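PDB 1HTW: tRNA threonylcarbamoyladenosine biosynthesis protein TsaE from Haemophilus influenzae, which binds ATP and magnesium and is required for forming the threonylcarbamoyl group on adenosine 37 of tRNAs that read codons beginning with adenine. Local coordinates for residues N39-A44 with I131-D136; D85-A90 with I112-K117. All coordinates share one frame; numbering follows the deposited sequence.

Interaction 1: N39-A44 with I131-D136. With MG (magnesium ion), chain E; NA (sodium ion), chain F; ADP (adenosine-5'-diphosphate), chain H; ACT (acetate ion), chain G.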
loop_
_atom_site.group_PDB
_atom_site.type_symbol
_atom_site.label_atom_id
_atom_site.label_comp_id
_atom_site.label_asym_id
_atom_site.label_seq_id
_atom_site.Cartn_x
_atom_site.Cartn_y
_atom_site.Cartn_z
ATOM N N ASN A 39 3.479 -4.300 -5.455
ATOM C CA ASN A 39 4.127 -5.382 -6.200
ATOM C C ASN A 39 5.472 -4.915 -6.780
ATOM O O ASN A 39 5.769 -3.774 -7.000
ATOM C CB ASN A 39 3.214 -5.750 -7.377
ATOM C CG ASN A 39 1.876 -6.339 -6.940
ATOM O OD1 ASN A 39 1.813 -7.068 -5.920
ATOM N ND2 ASN A 39 0.844 -5.980 -7.686
ATOM N N GLY A 40 6.362 -5.936 -6.884
ATOM C CA GLY A 40 7.726 -5.586 -7.350
ATOM C C GLY A 40 8.705 -6.556 -6.674
ATOM O O GLY A 40 8.375 -7.310 -5.775
ATOM N N ASP A 41 9.832 -6.771 -7.417
ATOM C CA ASP A 41 10.805 -7.715 -6.863
ATOM C C ASP A 41 11.390 -7.256 -5.548
ATOM O O ASP A 41 11.340 -6.104 -5.151
ATOM C CB ASP A 41 12.016 -7.726 -7.873
ATOM C CG ASP A 41 11.651 -8.451 -9.134
ATOM O OD1 ASP A 41 10.632 -9.130 -9.254
ATOM O OD2 ASP A 41 12.502 -8.335 -10.091
ATOM N N LEU A 42 12.037 -8.215 -4.867
ATOM C CA LEU A 42 12.796 -7.809 -3.650
ATOM C C LEU A 42 13.727 -6.686 -3.947
ATOM O O LEU A 42 14.546 -6.696 -4.909
ATOM C CB LEU A 42 13.495 -9.077 -3.135
ATOM C CG LEU A 42 14.142 -8.988 -1.758
ATOM C CD1 LEU A 42 13.077 -8.935 -0.665
ATOM C CD2 LEU A 42 15.064 -10.187 -1.553
ATOM N N GLY A 43 13.645 -5.587 -3.206
ATOM C CA GLY A 43 14.454 -4.395 -3.370
ATOM C C GLY A 43 13.925 -3.323 -4.308
ATOM O O GLY A 43 14.566 -2.292 -4.477
ATOM N N ALA A 44 12.759 -3.560 -4.936
ATOM C CA ALA A 44 12.144 -2.626 -5.846
ATOM C C ALA A 44 11.746 -1.306 -5.178
ATOM O O ALA A 44 11.716 -0.279 -5.788
ATOM C CB ALA A 44 10.932 -3.238 -6.533
ATOM N N ILE A 131 6.025 -1.808 -9.211
ATOM C CA ILE A 131 7.225 -1.037 -9.223
ATOM C C ILE A 131 8.318 -1.766 -10.067
ATOM O O ILE A 131 8.652 -2.873 -9.690
ATOM C CB ILE A 131 7.812 -0.917 -7.765
ATOM C CG1 ILE A 131 6.691 -0.329 -6.852
ATOM C CG2 ILE A 131 8.987 0.056 -7.792
ATOM C CD1 ILE A 131 7.256 -0.062 -5.424
ATOM N N ASP A 132 8.875 -1.085 -11.029
ATOM C CA ASP A 132 10.054 -1.604 -11.782
ATOM C C ASP A 132 11.241 -0.746 -11.413
ATOM O O ASP A 132 11.233 0.363 -10.874
ATOM C CB ASP A 132 9.842 -1.545 -13.280
ATOM C CG ASP A 132 10.722 -2.444 -14.119
ATOM O OD1 ASP A 132 11.486 -3.295 -13.602
ATOM O OD2 ASP A 132 10.552 -2.376 -15.366
ATOM N N TYR A 133 12.458 -1.318 -11.678
ATOM C CA TYR A 133 13.642 -0.588 -11.192
ATOM C C TYR A 133 14.845 -0.772 -12.158
ATOM O O TYR A 133 14.855 -1.757 -12.873
ATOM C CB TYR A 133 14.088 -1.272 -9.866
ATOM C CG TYR A 133 14.257 -2.770 -9.955
ATOM C CD1 TYR A 133 13.187 -3.634 -9.842
ATOM C CD2 TYR A 133 15.524 -3.351 -10.129
ATOM C CE1 TYR A 133 13.291 -4.991 -9.966
ATOM C CE2 TYR A 133 15.655 -4.729 -10.241
ATOM C CZ TYR A 133 14.565 -5.548 -10.132
ATOM O OH TYR A 133 14.675 -6.920 -10.192
ATOM N N TYR A 134 15.719 0.155 -12.037
ATOM C CA TYR A 134 17.000 0.184 -12.783
ATOM C C TYR A 134 17.972 1.046 -11.997
ATOM O O TYR A 134 17.828 2.276 -11.891
ATOM C CB TYR A 134 16.641 0.793 -14.132
ATOM C CG TYR A 134 17.671 0.751 -15.218
ATOM C CD1 TYR A 134 18.752 1.625 -15.189
ATOM C CD2 TYR A 134 17.562 -0.141 -16.278
ATOM C CE1 TYR A 134 19.681 1.641 -16.208
ATOM C CE2 TYR A 134 18.491 -0.134 -17.308
ATOM C CZ TYR A 134 19.544 0.752 -17.258
ATOM O OH TYR A 134 20.487 0.772 -18.261
ATOM N N ASP A 135 19.028 0.462 -11.421
ATOM C CA ASP A 135 19.976 1.263 -10.636
ATOM C C ASP A 135 19.204 1.916 -9.472
ATOM O O ASP A 135 18.462 1.142 -8.826
ATOM C CB ASP A 135 20.716 2.271 -11.500
ATOM C CG ASP A 135 21.753 1.622 -12.407
ATOM O OD1 ASP A 135 22.199 0.501 -12.077
ATOM O OD2 ASP A 135 22.174 2.252 -13.405
ATOM N N ASP A 136 19.288 3.181 -9.259
ATOM C CA ASP A 136 18.571 3.826 -8.157
ATOM C C ASP A 136 17.322 4.561 -8.667
ATOM O O ASP A 136 16.799 5.425 -7.961
ATOM C CB ASP A 136 19.484 4.792 -7.419
ATOM C CG ASP A 136 20.523 4.074 -6.562
ATOM O OD1 ASP A 136 20.386 2.862 -6.325
ATOM O OD2 ASP A 136 21.487 4.759 -6.149
HETATM MG MG MG E . 7.465 -9.500 -5.960
HETATM NA NA NA F . 1.334 -7.202 -2.984
HETATM P PB ADP H . 11.114 -3.900 -1.171
HETATM O O1B ADP H . 10.162 -3.703 0.014
HETATM O O2B ADP H . 10.423 -3.894 -2.467
HETATM O O3B ADP H . 11.901 -5.257 -0.911
HETATM P PA ADP H . 12.768 -1.836 0.017
HETATM O O1A ADP H . 12.983 -2.521 1.328
HETATM O O2A ADP H . 12.000 -0.574 0.072
HETATM O O3A ADP H . 12.211 -2.829 -1.082
HETATM O "O5'" ADP H . 14.228 -1.503 -0.558
HETATM C "C5'" ADP H . 14.505 -0.529 -1.532
HETATM C "C4'" ADP H . 16.032 -0.250 -1.483
HETATM O "O4'" ADP H . 16.406 0.463 -2.659
HETATM C "C3'" ADP H . 16.446 0.580 -0.288
HETATM O "O3'" ADP H . 17.708 0.088 0.262
HETATM C "C2'" ADP H . 16.497 1.966 -0.900
HETATM O "O2'" ADP H . 17.283 2.899 -0.184
HETATM C "C1'" ADP H . 16.961 1.688 -2.347
HETATM N N9 ADP H . 16.512 2.680 -3.292
HETATM C C8 ADP H . 17.286 3.342 -4.202
HETATM N N7 ADP H . 16.687 4.126 -5.031
HETATM C C5 ADP H . 15.419 4.007 -4.664
HETATM C C6 ADP H . 14.331 4.590 -5.268
HETATM N N6 ADP H . 14.368 5.375 -6.335
HETATM N N1 ADP H . 13.127 4.196 -4.765
HETATM C C2 ADP H . 13.065 3.327 -3.742
HETATM N N3 ADP H . 14.065 2.669 -3.119
HETATM C C4 ADP H . 15.233 3.118 -3.640
HETATM C C ACT G . 19.185 -3.604 -11.679
HETATM O O ACT G . 19.377 -2.419 -11.348
HETATM O OXT ACT G . 19.176 -4.545 -10.853
HETATM C CH3 ACT G . 19.017 -3.922 -13.154
HETATM O O HOH W 1 5.485 -8.627 -6.628
HETATM O O HOH W 2 10.075 -5.290 -9.826
HETATM O O HOH W 3 8.056 -9.399 -8.370
HETATM O O HOH W 4 9.387 -10.896 -5.490
HETATM O O HOH W 5 6.841 -9.230 -3.607
#
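A strand-to-loop contact joins the phosphate-binding loop of the nucleotide site, residues 39-44, to the last residues of strand 127-134, where 131-136 runs on to the adenine end of ADP. Its backbone link is Ile-131 N to Asn-39 O, 3.0 Å, nearly straight at the hydrogen (163°) but with the donor above the carbonyl plane. Past this bond the chains diverge, and water 2 bridges Asp-41 N and Ile-131 O. Asn-39 ND2 is hydrogen-bonded to Asn-130 OD1.

The second direct bond is between side chains: Tyr-133 OH donates to Asp-41 OD2 at 2.6 Å, using the anti lone pair of a carboxylate that meets the ring at its edge, the two planes 64° apart. Tyr-133 reaches it from the crowded position between backbone N and carbonyl carbon (chi1 51°). The other oxygen, Asp-41 OD1, accepts from water 3, a ligand of a magnesium ion distinct from the one bound by Glu-113; Gly-40 O and four waters coordinate it.

Residues 40-47 form the Walker A P-loop between strand 34-39 and helix 46-56. A type II turn, closed by Ala-44 N to Asp-41 O at 2.9 Å, directs Gly-43 N at ADP O3B, also 2.9 Å away. On the side facing strand 127-134, Ala-44 CB packs 4.0 Å from Ile-131 CG2 and equally far from Tyr-133 CD1.

Arg-138, on the adjacent strand 137-144, touches both Ile-131 and Tyr-133 and donates from NE to Ala-44 O. In the loop that follows strand 127-134, ADP N6 donates to Asp-136 O (2.9 Å).

Interaction 2: D85-A90 with I112-K117. With NA (sodium ion), chain F; MG (magnesium ion), chain D.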
loop_
_atom_site.group_PDB
_atom_site.type_symbol
_atom_site.label_atom_id
_atom_site.label_comp_id
_atom_site.label_asym_id
_atom_site.label_seq_id
_atom_site.Cartn_x
_atom_site.Cartn_y
_atom_site.Cartn_z
ATOM N N ASP A 85 3.291 -7.467 5.267
ATOM C CA ASP A 85 4.281 -8.157 4.411
ATOM C C ASP A 85 3.982 -9.651 4.609
ATOM O O ASP A 85 4.223 -10.155 5.717
ATOM C CB ASP A 85 5.732 -7.904 4.794
ATOM C CG ASP A 85 6.618 -8.656 3.730
ATOM O OD1 ASP A 85 6.077 -9.595 3.137
ATOM O OD2 ASP A 85 7.732 -8.212 3.501
ATOM N N LEU A 86 3.382 -10.269 3.632
ATOM C CA LEU A 86 2.821 -11.579 3.681
ATOM C C LEU A 86 3.794 -12.680 3.222
ATOM O O LEU A 86 3.352 -13.807 3.046
ATOM C CB LEU A 86 1.506 -11.759 2.959
ATOM C CG LEU A 86 0.326 -10.852 3.350
ATOM C CD1 LEU A 86 -0.933 -11.194 2.594
ATOM C CD2 LEU A 86 0.105 -10.906 4.861
ATOM N N TYR A 87 5.036 -12.267 3.038
ATOM C CA TYR A 87 6.021 -13.224 2.516
ATOM C C TYR A 87 6.041 -14.529 3.292
ATOM O O TYR A 87 6.082 -15.610 2.683
ATOM C CB TYR A 87 7.417 -12.596 2.500
ATOM C CG TYR A 87 8.403 -13.563 1.836
ATOM C CD1 TYR A 87 8.042 -14.196 0.656
ATOM C CD2 TYR A 87 9.622 -13.850 2.412
ATOM C CE1 TYR A 87 8.908 -15.092 0.044
ATOM C CE2 TYR A 87 10.493 -14.752 1.813
ATOM C CZ TYR A 87 10.135 -15.351 0.628
ATOM O OH TYR A 87 10.992 -16.239 0.023
ATOM N N ARG A 88 5.935 -14.464 4.613
ATOM C CA ARG A 88 5.974 -15.667 5.458
ATOM C C ARG A 88 4.608 -16.159 5.847
ATOM O O ARG A 88 4.430 -16.928 6.811
ATOM C CB ARG A 88 6.816 -15.343 6.712
ATOM C CG ARG A 88 8.272 -15.073 6.375
ATOM C CD ARG A 88 9.108 -14.735 7.580
ATOM N NE ARG A 88 10.445 -14.282 7.277
ATOM C CZ ARG A 88 11.474 -15.040 6.915
ATOM N NH1 ARG A 88 11.352 -16.345 6.750
ATOM N NH2 ARG A 88 12.647 -14.455 6.697
ATOM N N LEU A 89 3.588 -15.809 5.065
ATOM C CA LEU A 89 2.255 -16.350 5.287
ATOM C C LEU A 89 2.176 -17.738 4.644
ATOM O O LEU A 89 1.998 -17.865 3.443
ATOM C CB LEU A 89 1.182 -15.413 4.782
ATOM C CG LEU A 89 -0.265 -15.900 4.907
ATOM C CD1 LEU A 89 -0.681 -15.976 6.365
ATOM C CD2 LEU A 89 -1.204 -15.011 4.113
ATOM N N ALA A 90 2.369 -18.766 5.460
ATOM C CA ALA A 90 2.411 -20.149 5.025
ATOM C C ALA A 90 1.250 -20.504 4.107
ATOM O O ALA A 90 1.410 -21.072 3.029
ATOM C CB ALA A 90 2.327 -21.078 6.251
ATOM N N ILE A 112 -0.202 -3.694 1.196
ATOM C CA ILE A 112 0.101 -5.101 1.254
ATOM C C ILE A 112 1.248 -5.503 0.323
ATOM O O ILE A 112 1.125 -5.354 -0.883
ATOM C CB ILE A 112 -1.150 -5.898 0.907
ATOM C CG1 ILE A 112 -2.256 -5.496 1.972
ATOM C CG2 ILE A 112 -0.938 -7.398 0.942
ATOM C CD1 ILE A 112 -3.518 -6.292 1.791
ATOM N N GLU A 113 2.291 -6.045 0.925
ATOM C CA GLU A 113 3.408 -6.638 0.154
ATOM C C GLU A 113 3.213 -8.124 0.127
ATOM O O GLU A 113 2.643 -8.739 1.039
ATOM C CB GLU A 113 4.761 -6.278 0.789
ATOM C CG GLU A 113 5.083 -4.798 0.731
ATOM C CD GLU A 113 6.384 -4.372 1.314
ATOM O OE1 GLU A 113 7.437 -4.983 0.944
ATOM O OE2 GLU A 113 6.426 -3.375 2.055
ATOM N N TRP A 114 3.485 -8.768 -1.037
ATOM C CA TRP A 114 3.248 -10.182 -1.205
ATOM C C TRP A 114 1.802 -10.587 -1.058
ATOM O O TRP A 114 1.422 -11.618 -0.486
ATOM C CB TRP A 114 4.115 -10.984 -0.205
ATOM C CG TRP A 114 5.534 -11.098 -0.656
ATOM C CD1 TRP A 114 6.599 -10.329 -0.270
ATOM C CD2 TRP A 114 6.056 -12.058 -1.586
ATOM N NE1 TRP A 114 7.733 -10.743 -0.910
ATOM C CE2 TRP A 114 7.426 -11.806 -1.714
ATOM C CE3 TRP A 114 5.476 -13.091 -2.327
ATOM C CZ2 TRP A 114 8.253 -12.556 -2.557
ATOM C CZ3 TRP A 114 6.304 -13.848 -3.156
ATOM C CH2 TRP A 114 7.673 -13.567 -3.262
ATOM N N SER A 115 0.903 -9.827 -1.727
ATOM C CA SER A 115 -0.520 -10.116 -1.628
ATOM C C SER A 115 -0.883 -11.463 -2.222
ATOM O O SER A 115 -1.948 -11.994 -1.851
ATOM C CB SER A 115 -1.279 -9.001 -2.381
ATOM O OG SER A 115 -0.723 -8.850 -3.678
ATOM N N GLU A 116 -0.070 -11.998 -3.142
ATOM C CA GLU A 116 -0.381 -13.305 -3.711
ATOM C C GLU A 116 -0.554 -14.369 -2.613
ATOM O O GLU A 116 -1.295 -15.345 -2.782
ATOM C CB GLU A 116 0.731 -13.832 -4.624
ATOM C CG GLU A 116 1.390 -13.003 -5.624
ATOM C CD GLU A 116 2.561 -12.177 -5.145
ATOM O OE1 GLU A 116 2.322 -11.184 -4.421
ATOM O OE2 GLU A 116 3.713 -12.479 -5.524
ATOM N N LYS A 117 0.261 -14.272 -1.579
ATOM C CA LYS A 117 0.250 -15.222 -0.475
ATOM C C LYS A 117 -1.095 -15.240 0.242
ATOM O O LYS A 117 -1.472 -16.243 0.872
ATOM C CB LYS A 117 1.386 -14.926 0.509
ATOM C CG LYS A 117 2.784 -15.105 -0.099
ATOM C CD LYS A 117 3.057 -16.609 -0.285
ATOM C CE LYS A 117 4.053 -16.833 -1.411
ATOM N NZ LYS A 117 5.062 -17.883 -1.066
HETATM NA NA NA F . 1.334 -7.202 -2.984
HETATM MG MG MG D . 9.480 -4.681 1.618
HETATM O O HOH W 6 9.343 -8.949 1.343
HETATM O O HOH W 7 8.964 -5.947 3.435
HETATM O O HOH W 8 0.105 -18.195 1.973
HETATM O O HOH W 9 10.084 -6.460 0.619
HETATM O O HOH W 10 11.456 -4.532 2.555
#
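Tyr-87 lies over one face of the Trp-114 indole, the two side chains side by side and pointing the same way. Its CB makes a CH-pi contact 3.9 Å from the centroid of the five-membered ring of Trp-114, while Tyr-87 CD1 comes within 3.4 Å of Trp-114 CE2. The ring planes are inclined at 38°, an oblique pairing.

Asp-85 holds the Tyr-87 backbone: OD1 accepts from Tyr-87 N at 2.9 Å, an Asx turn. The same Asp-85 OD1 packs 3.5 Å from Trp-114 CD1, its carboxylate plane nearly parallel to that of the indole (10°). Asp-85 OD2 accepts a hydrogen bond from water 7, a ligand of the magnesium held by Glu-113 OE1 at 2.2 Å. Asp-85 is thus a second-shell residue of the metal site; Thr-47 is also a magnesium ligand, and His-83 NE2 is hydrogen-bonded to Glu-113 OE2.

Leu-86 N to Glu-113 O, 3.1 Å, accompanies the parallel bridge between Asp-85 and Glu-113. Beyond it Leu-86 CB packs on Trp-114 O and Leu-89 CD2 on Lys-117 O, and water 8 joins the carbonyls of Leu-89 and Lys-117. Strand 34-39 adjoins Ile-112, helix 46-56 touches Glu-113, and helix 94-97 packs against Leu-89.

Overall arrangement
From the N terminus, the chain passes through strand 34-39 into 39-44, the opening side of interaction 1, whose partner 131-136 arrives only after 86 intervening residues. Within that long excursion interaction 2 closes a shorter loop: 85-90 meets 112-117 across 21 residues, so the contacts nest without crossing. Both lie at strand ends of one mixed sheet, in which 34-39 runs between 127-134 and 109-113, with 79-85 beyond the latter. Their centres are about 17 Å apart, yet they meet at a sodium ion bound by Asn-39 OD1, Leu-38 O, Ile-112 O and Ser-115 OG. Interaction 1 ties 34-39 to 127-134, interaction 2 ties 79-85 to 109-113, each a parallel pair, and the sodium joins both.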